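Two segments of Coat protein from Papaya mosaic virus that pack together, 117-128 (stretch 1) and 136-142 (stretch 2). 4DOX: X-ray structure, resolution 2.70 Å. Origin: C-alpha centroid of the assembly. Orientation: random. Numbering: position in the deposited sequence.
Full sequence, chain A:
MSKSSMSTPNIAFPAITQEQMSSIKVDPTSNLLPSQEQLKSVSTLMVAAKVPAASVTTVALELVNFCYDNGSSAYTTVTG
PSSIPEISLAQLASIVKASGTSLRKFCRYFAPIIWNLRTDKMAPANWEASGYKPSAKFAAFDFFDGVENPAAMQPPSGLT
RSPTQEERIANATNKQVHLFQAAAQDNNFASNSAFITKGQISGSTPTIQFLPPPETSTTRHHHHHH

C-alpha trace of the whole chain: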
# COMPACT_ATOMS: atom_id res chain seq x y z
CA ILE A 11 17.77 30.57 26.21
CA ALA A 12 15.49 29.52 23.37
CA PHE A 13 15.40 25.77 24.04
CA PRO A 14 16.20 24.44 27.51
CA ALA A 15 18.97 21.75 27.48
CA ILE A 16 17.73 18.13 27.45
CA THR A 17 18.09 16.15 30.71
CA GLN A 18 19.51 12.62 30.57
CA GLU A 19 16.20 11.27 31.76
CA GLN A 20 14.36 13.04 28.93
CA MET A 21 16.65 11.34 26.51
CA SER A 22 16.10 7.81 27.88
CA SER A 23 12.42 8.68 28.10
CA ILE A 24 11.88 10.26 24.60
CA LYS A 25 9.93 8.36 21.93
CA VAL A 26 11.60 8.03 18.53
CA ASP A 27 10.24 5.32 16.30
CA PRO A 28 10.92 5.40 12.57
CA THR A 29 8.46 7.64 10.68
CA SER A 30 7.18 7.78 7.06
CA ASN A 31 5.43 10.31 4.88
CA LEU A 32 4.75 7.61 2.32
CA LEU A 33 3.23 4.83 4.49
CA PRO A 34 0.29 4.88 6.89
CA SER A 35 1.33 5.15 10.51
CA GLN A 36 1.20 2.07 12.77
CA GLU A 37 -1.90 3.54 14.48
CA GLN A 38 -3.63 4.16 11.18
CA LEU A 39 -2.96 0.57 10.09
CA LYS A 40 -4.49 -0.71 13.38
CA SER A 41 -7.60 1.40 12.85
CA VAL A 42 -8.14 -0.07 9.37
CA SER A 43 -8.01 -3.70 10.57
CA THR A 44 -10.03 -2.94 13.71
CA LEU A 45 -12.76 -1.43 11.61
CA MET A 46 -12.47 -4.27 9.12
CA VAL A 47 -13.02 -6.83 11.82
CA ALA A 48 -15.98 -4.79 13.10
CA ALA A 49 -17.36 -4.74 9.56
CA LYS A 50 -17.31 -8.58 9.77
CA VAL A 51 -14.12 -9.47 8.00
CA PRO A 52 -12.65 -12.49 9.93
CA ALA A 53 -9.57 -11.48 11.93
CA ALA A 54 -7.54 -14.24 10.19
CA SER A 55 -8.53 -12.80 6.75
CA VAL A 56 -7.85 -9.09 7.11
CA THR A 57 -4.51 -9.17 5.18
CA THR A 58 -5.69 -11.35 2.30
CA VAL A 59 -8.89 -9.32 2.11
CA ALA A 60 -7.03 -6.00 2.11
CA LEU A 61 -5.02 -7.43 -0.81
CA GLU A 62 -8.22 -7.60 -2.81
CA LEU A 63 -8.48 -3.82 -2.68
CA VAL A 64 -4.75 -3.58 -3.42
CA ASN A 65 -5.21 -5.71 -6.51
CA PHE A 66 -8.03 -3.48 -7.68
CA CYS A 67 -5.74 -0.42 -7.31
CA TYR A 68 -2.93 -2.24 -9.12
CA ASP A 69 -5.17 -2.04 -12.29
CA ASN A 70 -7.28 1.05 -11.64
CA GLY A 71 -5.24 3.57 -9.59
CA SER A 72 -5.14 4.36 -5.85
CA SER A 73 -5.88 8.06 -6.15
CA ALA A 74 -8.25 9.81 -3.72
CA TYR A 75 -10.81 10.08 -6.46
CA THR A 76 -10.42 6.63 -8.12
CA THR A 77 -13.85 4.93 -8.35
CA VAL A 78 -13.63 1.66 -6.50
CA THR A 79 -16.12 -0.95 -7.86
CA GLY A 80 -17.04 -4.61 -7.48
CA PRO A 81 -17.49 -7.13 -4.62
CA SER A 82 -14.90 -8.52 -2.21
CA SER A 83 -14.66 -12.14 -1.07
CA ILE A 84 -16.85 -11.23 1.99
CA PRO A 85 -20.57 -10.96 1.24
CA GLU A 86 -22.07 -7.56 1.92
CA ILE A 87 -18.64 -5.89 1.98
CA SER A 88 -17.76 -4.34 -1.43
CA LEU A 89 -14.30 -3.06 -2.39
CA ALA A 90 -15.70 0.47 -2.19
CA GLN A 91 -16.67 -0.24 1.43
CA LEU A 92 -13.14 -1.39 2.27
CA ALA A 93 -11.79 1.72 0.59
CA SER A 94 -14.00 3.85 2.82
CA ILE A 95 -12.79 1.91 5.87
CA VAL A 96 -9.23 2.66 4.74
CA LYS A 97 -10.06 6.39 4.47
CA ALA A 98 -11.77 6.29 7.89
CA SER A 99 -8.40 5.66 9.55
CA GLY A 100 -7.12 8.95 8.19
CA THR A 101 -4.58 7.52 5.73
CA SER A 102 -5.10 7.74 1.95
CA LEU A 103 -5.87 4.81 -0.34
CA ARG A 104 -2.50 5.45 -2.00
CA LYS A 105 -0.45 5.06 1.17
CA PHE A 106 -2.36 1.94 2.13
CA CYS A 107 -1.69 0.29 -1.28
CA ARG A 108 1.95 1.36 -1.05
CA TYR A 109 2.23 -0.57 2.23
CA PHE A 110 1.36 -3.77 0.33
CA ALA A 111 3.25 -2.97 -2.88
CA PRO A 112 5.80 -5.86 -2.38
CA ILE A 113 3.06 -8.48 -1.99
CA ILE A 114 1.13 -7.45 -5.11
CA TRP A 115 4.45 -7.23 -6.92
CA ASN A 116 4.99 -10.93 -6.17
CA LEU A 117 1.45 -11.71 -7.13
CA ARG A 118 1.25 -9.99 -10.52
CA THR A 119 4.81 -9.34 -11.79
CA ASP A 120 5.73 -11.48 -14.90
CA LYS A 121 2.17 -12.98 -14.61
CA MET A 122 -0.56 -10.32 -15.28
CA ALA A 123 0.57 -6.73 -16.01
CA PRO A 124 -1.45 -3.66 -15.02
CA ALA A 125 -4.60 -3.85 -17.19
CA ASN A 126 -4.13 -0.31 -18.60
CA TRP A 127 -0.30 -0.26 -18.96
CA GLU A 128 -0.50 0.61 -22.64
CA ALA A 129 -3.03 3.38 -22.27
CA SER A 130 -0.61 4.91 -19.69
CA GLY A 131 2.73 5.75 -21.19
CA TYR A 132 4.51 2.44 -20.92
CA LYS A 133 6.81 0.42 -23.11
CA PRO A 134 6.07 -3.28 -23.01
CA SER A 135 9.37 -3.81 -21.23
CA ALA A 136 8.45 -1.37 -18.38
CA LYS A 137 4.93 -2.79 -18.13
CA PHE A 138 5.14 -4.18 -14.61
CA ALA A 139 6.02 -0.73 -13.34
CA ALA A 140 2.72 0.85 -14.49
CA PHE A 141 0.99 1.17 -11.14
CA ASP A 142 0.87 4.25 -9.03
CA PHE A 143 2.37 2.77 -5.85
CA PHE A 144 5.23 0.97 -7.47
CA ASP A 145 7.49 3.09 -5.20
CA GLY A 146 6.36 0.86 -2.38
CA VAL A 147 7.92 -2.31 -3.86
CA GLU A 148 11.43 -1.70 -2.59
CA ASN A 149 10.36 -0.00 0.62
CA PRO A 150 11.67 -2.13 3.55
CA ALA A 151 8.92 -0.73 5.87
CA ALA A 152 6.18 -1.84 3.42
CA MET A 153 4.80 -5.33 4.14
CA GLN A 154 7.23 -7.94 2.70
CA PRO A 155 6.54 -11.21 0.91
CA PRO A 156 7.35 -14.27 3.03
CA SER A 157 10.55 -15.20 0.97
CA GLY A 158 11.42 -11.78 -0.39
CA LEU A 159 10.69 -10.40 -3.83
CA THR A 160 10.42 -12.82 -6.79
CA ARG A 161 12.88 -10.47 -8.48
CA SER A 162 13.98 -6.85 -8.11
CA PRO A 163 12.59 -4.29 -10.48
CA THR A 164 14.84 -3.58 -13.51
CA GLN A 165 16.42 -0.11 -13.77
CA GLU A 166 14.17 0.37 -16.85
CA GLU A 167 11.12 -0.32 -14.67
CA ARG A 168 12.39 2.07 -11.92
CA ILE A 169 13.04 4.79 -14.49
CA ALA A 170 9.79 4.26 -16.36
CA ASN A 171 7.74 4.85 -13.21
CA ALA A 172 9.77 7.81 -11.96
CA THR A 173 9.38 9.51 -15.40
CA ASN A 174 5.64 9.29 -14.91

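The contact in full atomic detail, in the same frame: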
# COMPACT_ATOMS: atom_id res chain seq x y z
N LEU A 117 2.64 -11.07 -6.61
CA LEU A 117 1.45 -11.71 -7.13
C LEU A 117 1.20 -11.51 -8.63
O LEU A 117 0.69 -12.41 -9.30
CB LEU A 117 0.23 -11.28 -6.32
CG LEU A 117 0.24 -11.98 -4.96
CD1 LEU A 117 -0.73 -11.28 -4.04
CD2 LEU A 117 -0.13 -13.42 -5.16
N ARG A 118 1.59 -10.35 -9.16
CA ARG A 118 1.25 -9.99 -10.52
C ARG A 118 2.45 -9.89 -11.46
O ARG A 118 2.29 -10.14 -12.66
CB ARG A 118 0.48 -8.68 -10.53
CG ARG A 118 -0.76 -8.65 -9.61
CD ARG A 118 -1.98 -9.09 -10.32
NE ARG A 118 -2.14 -8.41 -11.61
CZ ARG A 118 -3.15 -7.59 -11.93
NH1 ARG A 118 -4.12 -7.32 -11.04
NH2 ARG A 118 -3.18 -7.03 -13.14
N THR A 119 3.63 -9.52 -10.95
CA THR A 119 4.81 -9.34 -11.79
C THR A 119 5.22 -10.61 -12.59
O THR A 119 5.24 -11.72 -12.04
CB THR A 119 5.97 -8.85 -10.96
OG1 THR A 119 5.56 -7.65 -10.31
CG2 THR A 119 7.22 -8.59 -11.79
N ASP A 120 5.51 -10.41 -13.89
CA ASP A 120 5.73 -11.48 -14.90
C ASP A 120 4.57 -12.50 -15.03
O ASP A 120 4.76 -13.56 -15.64
CB ASP A 120 7.10 -12.19 -14.72
CG ASP A 120 8.28 -11.23 -14.67
OD1 ASP A 120 8.23 -10.14 -15.27
OD2 ASP A 120 9.29 -11.57 -14.01
N LYS A 121 3.40 -12.17 -14.47
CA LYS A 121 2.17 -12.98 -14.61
C LYS A 121 0.98 -12.26 -15.24
O LYS A 121 0.48 -12.74 -16.26
CB LYS A 121 1.76 -13.59 -13.28
CG LYS A 121 2.69 -14.67 -12.81
CD LYS A 121 2.49 -14.91 -11.31
CE LYS A 121 3.76 -15.48 -10.69
NZ LYS A 121 3.76 -16.97 -10.56
N MET A 122 0.49 -11.16 -14.64
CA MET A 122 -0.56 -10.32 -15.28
C MET A 122 -0.28 -8.83 -15.04
O MET A 122 -0.55 -8.28 -13.95
CB MET A 122 -2.00 -10.63 -14.80
CG MET A 122 -2.44 -12.09 -14.57
SD MET A 122 -3.59 -12.30 -13.09
CE MET A 122 -3.98 -14.08 -13.12
N ALA A 123 0.22 -8.16 -16.08
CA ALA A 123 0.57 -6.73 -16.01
C ALA A 123 -0.61 -5.80 -15.64
O ALA A 123 -1.77 -6.16 -15.79
CB ALA A 123 1.17 -6.32 -17.31
N PRO A 124 -0.33 -4.58 -15.14
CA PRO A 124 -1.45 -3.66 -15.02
C PRO A 124 -2.37 -3.63 -16.27
O PRO A 124 -1.91 -3.43 -17.40
CB PRO A 124 -0.73 -2.31 -14.80
CG PRO A 124 0.40 -2.64 -14.03
CD PRO A 124 0.88 -4.00 -14.55
N ALA A 125 -3.66 -3.82 -16.06
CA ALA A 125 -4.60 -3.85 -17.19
C ALA A 125 -4.38 -2.71 -18.23
O ALA A 125 -4.36 -2.96 -19.45
CB ALA A 125 -6.02 -3.90 -16.69
N ASN A 126 -4.17 -1.49 -17.75
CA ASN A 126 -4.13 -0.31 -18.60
C ASN A 126 -2.72 0.20 -18.90
O ASN A 126 -2.55 1.37 -19.24
CB ASN A 126 -4.95 0.83 -17.96
CG ASN A 126 -6.38 0.40 -17.61
OD1 ASN A 126 -7.16 0.06 -18.48
ND2 ASN A 126 -6.70 0.38 -16.32
N TRP A 127 -1.70 -0.68 -18.77
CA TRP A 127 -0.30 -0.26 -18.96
C TRP A 127 -0.03 0.46 -20.27
O TRP A 127 0.74 1.42 -20.32
CB TRP A 127 0.67 -1.43 -18.78
CG TRP A 127 0.60 -2.51 -19.84
CD1 TRP A 127 -0.07 -3.73 -19.78
CD2 TRP A 127 1.26 -2.49 -21.12
NE1 TRP A 127 0.12 -4.43 -20.93
CE2 TRP A 127 0.93 -3.71 -21.77
CE3 TRP A 127 2.10 -1.56 -21.77
CZ2 TRP A 127 1.40 -4.00 -23.05
CZ3 TRP A 127 2.56 -1.86 -23.04
CH2 TRP A 127 2.21 -3.06 -23.66
N GLU A 128 -0.69 0.00 -21.33
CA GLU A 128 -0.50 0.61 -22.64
C GLU A 128 -1.17 1.95 -22.80
O GLU A 128 -0.62 2.86 -23.37
CB GLU A 128 -0.97 -0.31 -23.74
CG GLU A 128 -0.55 0.19 -25.08
CD GLU A 128 -0.48 -0.94 -26.05
OE1 GLU A 128 -0.98 -2.06 -25.70
OE2 GLU A 128 0.10 -0.71 -27.14
N ALA A 136 8.57 -2.03 -19.68
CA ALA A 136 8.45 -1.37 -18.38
C ALA A 136 7.07 -1.60 -17.77
O ALA A 136 6.71 -1.02 -16.78
CB ALA A 136 8.76 0.11 -18.48
N LYS A 137 6.32 -2.49 -18.40
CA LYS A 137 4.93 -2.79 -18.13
C LYS A 137 4.54 -2.97 -16.67
O LYS A 137 3.49 -2.52 -16.23
CB LYS A 137 4.76 -4.16 -18.66
CG LYS A 137 3.99 -4.30 -19.82
CD LYS A 137 3.25 -5.56 -19.61
CE LYS A 137 3.95 -6.75 -20.10
NZ LYS A 137 3.96 -6.67 -21.54
N PHE A 138 5.39 -3.71 -15.95
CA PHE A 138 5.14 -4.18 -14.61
C PHE A 138 5.40 -3.09 -13.60
O PHE A 138 5.23 -3.29 -12.42
CB PHE A 138 5.91 -5.46 -14.34
CG PHE A 138 5.33 -6.63 -15.04
CD1 PHE A 138 5.96 -7.20 -16.15
CD2 PHE A 138 4.11 -7.13 -14.63
CE1 PHE A 138 5.37 -8.27 -16.82
CE2 PHE A 138 3.51 -8.18 -15.29
CZ PHE A 138 4.15 -8.76 -16.38
N ALA A 139 5.79 -1.93 -14.11
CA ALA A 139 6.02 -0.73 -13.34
C ALA A 139 4.81 0.21 -13.37
O ALA A 139 4.78 1.23 -12.70
CB ALA A 139 7.22 -0.04 -13.88
N ALA A 140 3.79 -0.14 -14.17
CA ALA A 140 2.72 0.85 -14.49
C ALA A 140 1.58 0.86 -13.45
O ALA A 140 0.39 0.79 -13.81
CB ALA A 140 2.19 0.70 -15.93
N PHE A 141 1.96 0.90 -12.18
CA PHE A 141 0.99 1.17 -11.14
C PHE A 141 1.48 2.29 -10.27
O PHE A 141 2.71 2.51 -10.14
CB PHE A 141 0.57 -0.07 -10.33
CG PHE A 141 1.68 -0.81 -9.63
CD1 PHE A 141 1.72 -0.87 -8.24
CD2 PHE A 141 2.65 -1.54 -10.36
CE1 PHE A 141 2.76 -1.58 -7.58
CE2 PHE A 141 3.66 -2.25 -9.71
CZ PHE A 141 3.71 -2.28 -8.33
N ASP A 142 0.52 3.02 -9.70
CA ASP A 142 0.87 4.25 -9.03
C ASP A 142 1.41 4.13 -7.62
O ASP A 142 1.58 5.15 -6.96
CB ASP A 142 -0.27 5.27 -9.10
CG ASP A 142 -1.49 4.87 -8.29
OD1 ASP A 142 -1.42 3.95 -7.43
OD2 ASP A 142 -2.55 5.49 -8.50
O HOH W 1 4.15 -5.36 -11.26

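The contact is a fit of shapes, with no direct hydrogen bond between the two stretches. Its main bump is the ring of Phe-138, whose CA-to-CB bond runs sideways but whose end reaches into a hollow formed by the backbone of residues 118 to 123 as the chain leaves its helix. Asp-120 N lies over one face of the ring, 3.3 Å from Phe-138 CZ, while Met-122 C sits at the edge. The hollow is held in shape from within: Lys-121 N and Met-122 N both donate to Arg-118 O, and the Arg-118 side chain returns through NE to Met-122 O (2.8 Å). Ala-123 closes the pocket, its CB 3.6 Å from Phe-138 CE2.

The same methyl meets Lys-137, with Ala-123 CB 3.2 Å from Lys-137 CD, a tight approach. The middle of the lysine's chain, CG and CD, lies over one face of the Trp-127 indole, CD packing over the five-membered ring as a CH-pi contact; its NZ makes an off-centre cation-pi interaction with the six-membered ring. Farther along the contact, Pro-124 packs its CG 3.4 Å from Ala-140 O, and Trp-127 CB rests 3.9 Å from Ala-140 CB. One water bridges the stretches, its oxygen 2.9 Å from Thr-119 OG1 and 2.6 Å from Phe-138 O, donating to both.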